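Local coordinates for coenzyme Q-binding protein COQ10 START domain-containing protein (Deinococcus radiodurans R1, PDB 3GGN) that is of unknown function but, as a member of the polyketide cyclase/dehydrase and lipid transport family, probably binds a hydrophobic ligand such as a lipid or quinone, at residues T59-A64 with G82-N87. Numbering follows the deposited sequence.
Sequences TVSWEA and GARIEN
W62 projects from strand 59-70 onto the 82-87 segment, its CB 3.6 Å from A83 CB. Beyond it, a chi1 of 65° sets CG between the backbone N and the carbonyl carbon, where it lies 4.0 Å from the backbone O of I85, which stands over one ring face, offset toward the rim. On the six-membered part CE3 meets I85 CB at 3.9 Å, again over a face, and CZ3 reaches the same carbon. NE1, on the pyrrole side, lies close to the N87 side chain, while the ring of W49 from strand 46-52 also packs against the indole. Within the Bet v 1-like antiparallel sheet, strand 74-79 separates the two strands, and the 82-87 segment leads from it into strand 86-95, bringing A83, I85 and N87 up to W62. An alanine at W62 would probably open a gap beside I85 and W49 and strip the indole from one side of N87. V60 CG1 lies 3.7 Å from I85 CG1 and equally near CB and CD of R84, whose chain, extended from CG to NE, runs past the S61 carbonyl. R84 NH1 donates to S61 O (2.7 Å), bent at 140°, with the oxygen near the guanidinium plane; a water bridges that oxygen to R84 N.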
loop_
_atom_site.group_PDB
_atom_site.type_symbol
_atom_site.label_atom_id
_atom_site.label_comp_id
_atom_site.label_asym_id
_atom_site.label_seq_id
_atom_site.Cartn_x
_atom_site.Cartn_y
_atom_site.Cartn_z
ATOM N N THR B 59 19.818 -10.903 0.896
ATOM C CA THR B 59 18.516 -11.418 0.485
ATOM C C THR B 59 18.463 -12.923 0.737
ATOM O O THR B 59 19.349 -13.659 0.309
ATOM C CB THR B 59 18.259 -11.170 -1.017
ATOM O OG1 THR B 59 19.211 -10.225 -1.519
ATOM C CG2 THR B 59 16.860 -10.612 -1.227
ATOM N N VAL B 60 17.425 -13.375 1.434
ATOM C CA VAL B 60 17.260 -14.793 1.738
ATOM C C VAL B 60 15.977 -15.334 1.107
ATOM O O VAL B 60 14.904 -14.754 1.272
ATOM C CB VAL B 60 17.204 -15.028 3.261
ATOM C CG1 VAL B 60 16.959 -16.504 3.556
ATOM C CG2 VAL B 60 18.502 -14.561 3.900
ATOM N N SER B 61 16.097 -16.446 0.389
ATOM C CA SER B 61 14.945 -17.056 -0.263
ATOM C C SER B 61 14.842 -18.549 0.023
ATOM O O SER B 61 15.817 -19.205 0.388
ATOM C CB SER B 61 14.996 -16.817 -1.781
ATOM O OG SER B 61 15.940 -17.656 -2.417
ATOM N N TRP B 62 13.638 -19.079 -0.135
ATOM C CA TRP B 62 13.391 -20.489 0.104
ATOM C C TRP B 62 12.190 -20.900 -0.728
ATOM O O TRP B 62 11.466 -20.055 -1.249
ATOM C CB TRP B 62 13.101 -20.729 1.588
ATOM C CG TRP B 62 11.839 -20.079 2.055
ATOM C CD1 TRP B 62 10.583 -20.611 2.029
ATOM C CD2 TRP B 62 11.702 -18.753 2.579
ATOM N NE1 TRP B 62 9.673 -19.701 2.505
ATOM C CE2 TRP B 62 10.332 -18.551 2.850
ATOM C CE3 TRP B 62 12.607 -17.714 2.846
ATOM C CZ2 TRP B 62 9.838 -17.350 3.376
ATOM C CZ3 TRP B 62 12.117 -16.517 3.368
ATOM C CH2 TRP B 62 10.742 -16.348 3.628
ATOM N N GLU B 63 11.990 -22.201 -0.855
ATOM C CA GLU B 63 10.874 -22.717 -1.616
ATOM C C GLU B 63 9.769 -23.092 -0.636
ATOM O O GLU B 63 10.039 -23.586 0.464
ATOM C CB GLU B 63 11.310 -23.948 -2.408
ATOM C CG GLU B 63 10.373 -24.329 -3.536
ATOM C CD GLU B 63 10.885 -25.514 -4.332
ATOM O OE1 GLU B 63 12.097 -25.539 -4.645
ATOM O OE2 GLU B 63 10.075 -26.412 -4.651
ATOM N N ALA B 64 8.526 -22.847 -1.032
ATOM C CA ALA B 64 7.385 -23.186 -0.193
ATOM C C ALA B 64 6.299 -23.845 -1.040
ATOM O O ALA B 64 6.374 -23.851 -2.271
ATOM C CB ALA B 64 6.837 -21.936 0.474
ATOM N N GLY B 82 14.654 -28.063 4.490
ATOM C CA GLY B 82 15.916 -27.554 3.973
ATOM C C GLY B 82 15.886 -26.057 3.714
ATOM O O GLY B 82 16.918 -25.448 3.435
ATOM N N ALA B 83 14.700 -25.462 3.808
ATOM C CA ALA B 83 14.537 -24.030 3.574
ATOM C C ALA B 83 15.426 -23.211 4.504
ATOM O O ALA B 83 15.527 -23.506 5.699
ATOM C CB ALA B 83 13.069 -23.632 3.772
ATOM N N ARG B 84 16.067 -22.183 3.955
ATOM C CA ARG B 84 16.938 -21.324 4.752
ATOM C C ARG B 84 16.177 -20.782 5.952
ATOM O O ARG B 84 16.748 -20.568 7.020
ATOM C CB ARG B 84 17.455 -20.142 3.926
ATOM C CG ARG B 84 18.392 -20.502 2.783
ATOM C CD ARG B 84 18.976 -19.235 2.175
ATOM N NE ARG B 84 19.894 -19.512 1.074
ATOM C CZ ARG B 84 19.519 -19.850 -0.156
ATOM N NH1 ARG B 84 18.231 -19.956 -0.458
ATOM N NH2 ARG B 84 20.435 -20.082 -1.090
ATOM N N ILE B 85 14.880 -20.556 5.764
ATOM C CA ILE B 85 14.037 -20.029 6.825
ATOM C C ILE B 85 12.763 -20.841 6.934
ATOM O O ILE B 85 12.012 -20.963 5.972
ATOM C CB ILE B 85 13.654 -18.556 6.560
ATOM C CG1 ILE B 85 14.920 -17.710 6.414
ATOM C CG2 ILE B 85 12.793 -18.018 7.701
ATOM C CD1 ILE B 85 15.832 -17.768 7.620
ATOM N N GLU B 86 12.536 -21.406 8.111
ATOM C CA GLU B 86 11.340 -22.191 8.357
ATOM C C GLU B 86 10.192 -21.217 8.569
ATOM O O GLU B 86 10.294 -20.284 9.369
ATOM C CB GLU B 86 11.514 -23.050 9.612
ATOM C CG GLU B 86 12.556 -24.152 9.487
ATOM C CD GLU B 86 13.057 -24.635 10.837
ATOM O OE1 GLU B 86 12.226 -25.011 11.692
ATOM O OE2 GLU B 86 14.290 -24.637 11.042
ATOM N N ASN B 87 9.105 -21.414 7.838
ATOM C CA ASN B 87 7.958 -20.545 8.003
ATOM C C ASN B 87 6.712 -21.175 7.423
ATOM O O ASN B 87 6.774 -22.027 6.536
ATOM C CB ASN B 87 8.196 -19.183 7.344
ATOM C CG ASN B 87 8.122 -19.247 5.841
ATOM O OD1 ASN B 87 9.022 -19.774 5.187
ATOM N ND2 ASN B 87 7.036 -18.726 5.279
HETATM O O HOH W 1 16.169 -21.982 1.344
#